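Local coordinates for protein endo-xylogalacturonan hydrolase A (Aspergillus tubingensis, PDB 4C2L) that hydrolyses xylogalacturonan, the xylose-substituted galacturonan of the hairy regions of pectin, and requires that xylose substitution for activity, at residues 47-58 with 71-81. Residues are numbered along the deposited sequence; the frame is centred on the assembly and turned at random.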
ATOM      1  N   THR A  47      -8.530   6.071 -27.372  1.00 19.49           N
ATOM      2  CA  THR A  47      -8.455   4.768 -26.740  1.00 19.13           C
ATOM      3  C   THR A  47      -7.299   3.952 -27.295  1.00 18.75           C
ATOM      4  O   THR A  47      -7.028   3.968 -28.503  1.00 17.96           O
ATOM      5  CB  THR A  47      -9.777   4.009 -26.917  1.00 19.46           C
ATOM      6  OG1 THR A  47     -10.830   4.827 -26.404  1.00 21.43           O
ATOM      7  CG2 THR A  47      -9.763   2.665 -26.176  1.00 19.01           C
ATOM      8  N   ILE A  48      -6.611   3.269 -26.389  1.00 17.65           N
ATOM      9  CA  ILE A  48      -5.569   2.329 -26.742  1.00 18.18           C
ATOM     10  C   ILE A  48      -6.005   0.956 -26.237  1.00 17.20           C
ATOM     11  O   ILE A  48      -6.456   0.815 -25.101  1.00 17.42           O
ATOM     12  CB  ILE A  48      -4.234   2.777 -26.104  1.00 20.57           C
ATOM     13  CG1 ILE A  48      -3.693   4.006 -26.858  1.00 21.20           C
ATOM     14  CG2 ILE A  48      -3.226   1.652 -26.076  1.00 21.10           C
ATOM     15  CD1 ILE A  48      -4.303   5.321 -26.400  1.00 22.92           C
ATOM     16  N   VAL A  49      -5.900  -0.050 -27.094  1.00 16.04           N
ATOM     17  CA  VAL A  49      -6.406  -1.383 -26.771  1.00 15.69           C
ATOM     18  C   VAL A  49      -5.285  -2.421 -26.812  1.00 16.05           C
ATOM     19  O   VAL A  49      -4.573  -2.541 -27.804  1.00 15.35           O
ATOM     20  CB  VAL A  49      -7.542  -1.810 -27.745  1.00 15.55           C
ATOM     21  CG1 VAL A  49      -7.938  -3.264 -27.511  1.00 16.36           C
ATOM     22  CG2 VAL A  49      -8.753  -0.888 -27.587  1.00 16.11           C
ATOM     23  N   PHE A  50      -5.122  -3.161 -25.720  1.00 15.45           N
ATOM     24  CA  PHE A  50      -4.308  -4.358 -25.740  1.00 16.03           C
ATOM     25  C   PHE A  50      -5.292  -5.519 -25.807  1.00 16.84           C
ATOM     26  O   PHE A  50      -5.943  -5.819 -24.799  1.00 16.55           O
ATOM     27  CB  PHE A  50      -3.476  -4.466 -24.456  1.00 15.75           C
ATOM     28  CG  PHE A  50      -2.531  -3.322 -24.251  1.00 15.75           C
ATOM     29  CD1 PHE A  50      -1.257  -3.364 -24.802  1.00 15.98           C
ATOM     30  CD2 PHE A  50      -2.895  -2.223 -23.490  1.00 16.49           C
ATOM     31  CE1 PHE A  50      -0.369  -2.316 -24.609  1.00 15.73           C
ATOM     32  CE2 PHE A  50      -2.009  -1.165 -23.293  1.00 17.22           C
ATOM     33  CZ  PHE A  50      -0.740  -1.220 -23.851  1.00 16.02           C
ATOM     34  N   PRO A  51      -5.425  -6.169 -26.986  1.00 17.37           N
ATOM     35  CA  PRO A  51      -6.503  -7.136 -27.168  1.00 17.99           C
ATOM     36  C   PRO A  51      -6.454  -8.358 -26.268  1.00 17.92           C
ATOM     37  O   PRO A  51      -5.392  -8.810 -25.859  1.00 17.22           O
ATOM     38  CB  PRO A  51      -6.314  -7.607 -28.623  1.00 18.22           C
ATOM     39  CG  PRO A  51      -5.595  -6.480 -29.285  1.00 18.40           C
ATOM     40  CD  PRO A  51      -4.635  -6.011 -28.220  1.00 17.49           C
ATOM     41  N   GLU A  52      -7.632  -8.923 -26.016  1.00 19.91           N
ATOM     42  CA  GLU A  52      -7.723 -10.189 -25.309  1.00 22.71           C
ATOM     43  C   GLU A  52      -6.858 -11.260 -25.997  1.00 22.53           C
ATOM     44  O   GLU A  52      -6.845 -11.369 -27.224  1.00 22.85           O
ATOM     45  CB  GLU A  52      -9.200 -10.619 -25.203  1.00 27.28           C
ATOM     46  CG  GLU A  52      -9.434 -11.923 -24.459  1.00 34.48           C
ATOM     47  CD  GLU A  52      -9.730 -13.100 -25.387  1.00 40.33           C
ATOM     48  OE1 GLU A  52      -9.526 -12.975 -26.621  1.00 43.33           O
ATOM     49  OE2 GLU A  52     -10.185 -14.157 -24.882  1.00 44.31           O
ATOM     50  N   GLY A  53      -6.116 -12.010 -25.194  1.00 20.81           N
ATOM     51  CA  GLY A  53      -5.245 -13.069 -25.682  1.00 20.91           C
ATOM     52  C   GLY A  53      -3.888 -12.589 -26.173  1.00 20.26           C
ATOM     53  O   GLY A  53      -3.066 -13.402 -26.585  1.00 22.03           O
ATOM     54  N   SER A  54      -3.652 -11.278 -26.151  1.00 17.92           N
ATOM     55  CA  SER A  54      -2.346 -10.740 -26.581  1.00 17.41           C
ATOM     56  C   SER A  54      -1.305 -10.808 -25.457  1.00 17.26           C
ATOM     57  O   SER A  54      -1.660 -10.907 -24.276  1.00 17.19           O
ATOM     58  CB  SER A  54      -2.480  -9.314 -27.128  1.00 16.96           C
ATOM     59  OG  SER A  54      -2.851  -8.391 -26.112  1.00 16.59           O
ATOM     60  N   THR A  55      -0.025 -10.789 -25.828  1.00 16.72           N
ATOM     61  CA  THR A  55       1.067 -10.638 -24.858  1.00 16.38           C
ATOM     62  C   THR A  55       2.027  -9.573 -25.386  1.00 15.91           C
ATOM     63  O   THR A  55       2.524  -9.672 -26.520  1.00 15.79           O
ATOM     64  CB  THR A  55       1.838 -11.954 -24.593  1.00 18.00           C
ATOM     65  OG1 THR A  55       0.946 -12.944 -24.045  1.00 18.45           O
ATOM     66  CG2 THR A  55       2.964 -11.727 -23.584  1.00 17.43           C
ATOM     67  N   TYR A  56       2.260  -8.558 -24.569  1.00 13.90           N
ATOM     68  CA  TYR A  56       3.221  -7.507 -24.896  1.00 13.61           C
ATOM     69  C   TYR A  56       4.383  -7.606 -23.925  1.00 13.85           C
ATOM     70  O   TYR A  56       4.183  -7.905 -22.747  1.00 13.88           O
ATOM     71  CB  TYR A  56       2.569  -6.132 -24.781  1.00 13.26           C
ATOM     72  CG  TYR A  56       1.566  -5.850 -25.882  1.00 13.42           C
ATOM     73  CD1 TYR A  56       0.291  -6.429 -25.862  1.00 13.69           C
ATOM     74  CD2 TYR A  56       1.896  -5.015 -26.942  1.00 13.61           C
ATOM     75  CE1 TYR A  56      -0.625  -6.173 -26.872  1.00 13.89           C
ATOM     76  CE2 TYR A  56       0.999  -4.759 -27.964  1.00 13.73           C
ATOM     77  CZ  TYR A  56      -0.261  -5.336 -27.922  1.00 13.87           C
ATOM     78  OH  TYR A  56      -1.152  -5.066 -28.930  1.00 14.64           O
ATOM     79  N   TYR A  57       5.593  -7.361 -24.430  1.00 13.00           N
ATOM     80  CA  TYR A  57       6.814  -7.495 -23.656  1.00 13.27           C
ATOM     81  C   TYR A  57       7.336  -6.105 -23.425  1.00 13.70           C
ATOM     82  O   TYR A  57       7.644  -5.393 -24.371  1.00 13.58           O
ATOM     83  CB  TYR A  57       7.850  -8.354 -24.407  1.00 14.27           C
ATOM     84  CG  TYR A  57       7.320  -9.743 -24.579  1.00 15.22           C
ATOM     85  CD1 TYR A  57       7.364 -10.653 -23.518  1.00 15.91           C
ATOM     86  CD2 TYR A  57       6.716 -10.131 -25.775  1.00 15.68           C
ATOM     87  CE1 TYR A  57       6.856 -11.935 -23.658  1.00 17.71           C
ATOM     88  CE2 TYR A  57       6.186 -11.410 -25.926  1.00 17.46           C
ATOM     89  CZ  TYR A  57       6.267 -12.301 -24.866  1.00 17.92           C
ATOM     90  OH  TYR A  57       5.737 -13.566 -24.993  1.00 19.10           O
ATOM     91  N   LEU A  58       7.388  -5.704 -22.161  1.00 12.54           N
ATOM     92  CA  LEU A  58       7.768  -4.347 -21.835  1.00 12.68           C
ATOM     93  C   LEU A  58       9.144  -4.420 -21.208  1.00 12.53           C
ATOM     94  O   LEU A  58       9.293  -4.862 -20.072  1.00 12.89           O
ATOM     95  CB  LEU A  58       6.747  -3.738 -20.863  1.00 13.23           C
ATOM     96  CG  LEU A  58       5.389  -3.299 -21.458  1.00 14.77           C
ATOM     97  CD1 LEU A  58       4.634  -4.413 -22.134  1.00 15.93           C
ATOM     98  CD2 LEU A  58       4.532  -2.726 -20.340  1.00 14.66           C
ATOM     99  N   ASP A  71      -8.177   6.456 -22.639  1.00 17.43           N
ATOM    100  CA  ASP A  71      -8.686   5.201 -22.106  1.00 17.25           C
ATOM    101  C   ASP A  71      -7.757   4.082 -22.581  1.00 16.62           C
ATOM    102  O   ASP A  71      -7.638   3.828 -23.781  1.00 16.63           O
ATOM    103  CB  ASP A  71     -10.130   5.009 -22.596  1.00 18.72           C
ATOM    104  CG  ASP A  71     -10.778   3.714 -22.111  1.00 20.54           C
ATOM    105  OD1 ASP A  71     -10.310   3.073 -21.135  1.00 20.64           O
ATOM    106  OD2 ASP A  71     -11.807   3.345 -22.721  1.00 22.05           O
ATOM    107  N   ILE A  72      -7.064   3.448 -21.637  1.00 14.82           N
ATOM    108  CA  ILE A  72      -6.139   2.360 -21.942  1.00 14.73           C
ATOM    109  C   ILE A  72      -6.770   1.038 -21.504  1.00 14.70           C
ATOM    110  O   ILE A  72      -6.867   0.742 -20.307  1.00 14.56           O
ATOM    111  CB  ILE A  72      -4.778   2.566 -21.234  1.00 15.02           C
ATOM    112  CG1 ILE A  72      -4.218   3.955 -21.564  1.00 15.48           C
ATOM    113  CG2 ILE A  72      -3.795   1.472 -21.611  1.00 15.17           C
ATOM    114  CD1 ILE A  72      -2.964   4.337 -20.783  1.00 16.28           C
ATOM    115  N   GLN A  73      -7.203   0.253 -22.479  1.00 13.94           N
ATOM    116  CA  GLN A  73      -7.911  -1.004 -22.201  1.00 14.58           C
ATOM    117  C   GLN A  73      -6.950  -2.173 -22.285  1.00 14.87           C
ATOM    118  O   GLN A  73      -6.498  -2.574 -23.365  1.00 14.49           O
ATOM    119  CB  GLN A  73      -9.112  -1.171 -23.141  1.00 15.16           C
ATOM    120  CG  GLN A  73     -10.020   0.051 -23.107  1.00 16.30           C
ATOM    121  CD  GLN A  73     -11.203  -0.036 -24.057  1.00 16.55           C
ATOM    122  OE1 GLN A  73     -11.357  -1.018 -24.807  1.00 17.13           O
ATOM    123  NE2 GLN A  73     -12.034   1.004 -24.046  1.00 16.48           N
ATOM    124  N   VAL A  74      -6.616  -2.714 -21.123  1.00 14.62           N
ATOM    125  CA  VAL A  74      -5.673  -3.819 -21.046  1.00 14.63           C
ATOM    126  C   VAL A  74      -6.484  -5.099 -20.929  1.00 14.92           C
ATOM    127  O   VAL A  74      -7.058  -5.373 -19.866  1.00 14.19           O
ATOM    128  CB  VAL A  74      -4.731  -3.659 -19.834  1.00 14.86           C
ATOM    129  CG1 VAL A  74      -3.673  -4.762 -19.816  1.00 14.78           C
ATOM    130  CG2 VAL A  74      -4.094  -2.262 -19.825  1.00 15.09           C
ATOM    131  N   GLU A  75      -6.570  -5.868 -22.019  1.00 14.61           N
ATOM    132  CA  GLU A  75      -7.281  -7.158 -21.962  1.00 15.05           C
ATOM    133  C   GLU A  75      -6.332  -8.341 -22.072  1.00 14.96           C
ATOM    134  O   GLU A  75      -6.709  -9.479 -21.796  1.00 16.54           O
ATOM    135  CB  GLU A  75      -8.378  -7.240 -23.039  1.00 15.03           C
ATOM    136  CG  GLU A  75      -9.210  -5.972 -23.174  1.00 15.43           C
ATOM    137  CD  GLU A  75      -9.944  -5.589 -21.892  1.00 15.15           C
ATOM    138  OE1 GLU A  75     -10.069  -6.433 -20.989  1.00 16.61           O
ATOM    139  OE2 GLU A  75     -10.400  -4.445 -21.797  1.00 16.28           O
ATOM    140  N   GLY A  76      -5.085  -8.062 -22.448  1.00 15.15           N
ATOM    141  CA  GLY A  76      -4.072  -9.096 -22.562  1.00 13.97           C
ATOM    142  C   GLY A  76      -3.062  -9.018 -21.437  1.00 14.17           C
ATOM    143  O   GLY A  76      -3.324  -8.435 -20.375  1.00 14.08           O
ATOM    144  N   LEU A  77      -1.894  -9.593 -21.694  1.00 13.52           N
ATOM    145  CA  LEU A  77      -0.813  -9.662 -20.721  1.00 13.43           C
ATOM    146  C   LEU A  77       0.253  -8.630 -21.074  1.00 13.81           C
ATOM    147  O   LEU A  77       0.715  -8.590 -22.212  1.00 14.35           O
ATOM    148  CB  LEU A  77      -0.188 -11.064 -20.759  1.00 13.59           C
ATOM    149  CG  LEU A  77       1.085 -11.292 -19.904  1.00 13.48           C
ATOM    150  CD1 LEU A  77       0.825 -10.946 -18.432  1.00 13.52           C
ATOM    151  CD2 LEU A  77       1.581 -12.721 -20.062  1.00 13.79           C
ATOM    152  N   LEU A  78       0.595  -7.767 -20.117  1.00 13.40           N
ATOM    153  CA  LEU A  78       1.749  -6.875 -20.269  1.00 13.30           C
ATOM    154  C   LEU A  78       2.807  -7.447 -19.365  1.00 13.50           C
ATOM    155  O   LEU A  78       2.661  -7.415 -18.136  1.00 12.95           O
ATOM    156  CB  LEU A  78       1.419  -5.441 -19.822  1.00 14.34           C
ATOM    157  CG  LEU A  78       0.190  -4.755 -20.432  1.00 15.28           C
ATOM    158  CD1 LEU A  78       0.099  -3.286 -20.045  1.00 15.20           C
ATOM    159  CD2 LEU A  78       0.192  -4.889 -21.938  1.00 16.15           C
ATOM    160  N   LYS A  79       3.856  -8.006 -19.962  1.00 12.74           N
ATOM    161  CA  LYS A  79       4.855  -8.690 -19.181  1.00 13.23           C
ATOM    162  C   LYS A  79       6.144  -7.889 -19.169  1.00 12.52           C
ATOM    163  O   LYS A  79       6.790  -7.740 -20.207  1.00 11.69           O
ATOM    164  CB  LYS A  79       5.112 -10.092 -19.732  1.00 15.06           C
ATOM    165  CG  LYS A  79       6.143 -10.826 -18.877  1.00 17.76           C
ATOM    166  CD  LYS A  79       6.255 -12.282 -19.234  1.00 21.26           C
ATOM    167  CE  LYS A  79       7.081 -13.014 -18.190  1.00 23.73           C
ATOM    168  NZ  LYS A  79       7.367 -14.385 -18.699  1.00 28.30           N
ATOM    169  N   PHE A  80       6.501  -7.367 -17.995  1.00 11.53           N
ATOM    170  CA  PHE A  80       7.786  -6.665 -17.848  1.00 12.05           C
ATOM    171  C   PHE A  80       8.977  -7.602 -17.821  1.00 12.38           C
ATOM    172  O   PHE A  80       8.897  -8.714 -17.302  1.00 12.94           O
ATOM    173  CB  PHE A  80       7.793  -5.825 -16.576  1.00 11.93           C
ATOM    174  CG  PHE A  80       7.098  -4.526 -16.736  1.00 11.88           C
ATOM    175  CD1 PHE A  80       7.756  -3.443 -17.328  1.00 12.05           C
ATOM    176  CD2 PHE A  80       5.774  -4.363 -16.305  1.00 12.14           C
ATOM    177  CE1 PHE A  80       7.103  -2.225 -17.481  1.00 12.03           C
ATOM    178  CE2 PHE A  80       5.129  -3.141 -16.465  1.00 12.55           C
ATOM    179  CZ  PHE A  80       5.794  -2.078 -17.046  1.00 12.30           C
ATOM    180  N   ALA A  81      10.094  -7.139 -18.388  1.00 12.18           N
ATOM    181  CA  ALA A  81      11.365  -7.845 -18.254  1.00 12.44           C
ATOM    182  C   ALA A  81      11.834  -7.820 -16.809  1.00 13.05           C
ATOM    183  O   ALA A  81      11.636  -6.825 -16.118  1.00 13.05           O
ATOM    184  CB  ALA A  81      12.415  -7.185 -19.127  1.00 12.50           C
TER
HETATM  185  O   HOH W   1     -12.962   4.469 -24.638  1.00 29.98           O
HETATM  186  O   HOH W   2      -6.319 -12.035 -22.444  1.00 26.22           O
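T47 starts a parallel pairing with D71. Its CG2 sits anti to the backbone N (chi1 -56° for OG1), which brings this methyl 3.5 Å from Q73 NE2. T47 OG1 and D71 OD2 share a water. Q73 NE2 also donates to D71 OD2 at 2.7 Å, meeting it from above the carboxylate plane, while R105 forms a salt bridge with D71 OD1. I48 uses both backbone groups, its N to D71 O and its O to Q73 N. V49 CG2 slants across to Q73 OE1.

L78 CD2 lies over one face of the F50 ring, 3.8 Å from the centroid, in a CH-pi contact. I72 CG2 meets the ring edge at F50 CE2, in plane. F50 O accepts from E75 N and, weakly, from G76 N. Beyond F50 both chains turn from one strand pair toward the next, as neighbouring coils near the N-terminal end of the right-handed parallel beta-helix of GH28 enzymes. Helix 32-42 covers I48, F50 and I72.

P51 to S54 form a type II turn. P51 O takes both S54 N and S54 OG, the latter at 2.6 Å on a lone pair. G53 N and E75 O are bridged by a water. The buried E75 carboxylate turns away and is hydrogen-bonded, OE1 to S106 OG and T108 OG1, OE2 to L107 N. S54 O accepts from L77 N, and the register resumes two residues shifted. Y56 N donates to L77 O, and Y56 O accepts from K79 N. L58 CD2 rests over one face of the F80 ring, 4.0 Å from its centroid, in a second CH-pi contact.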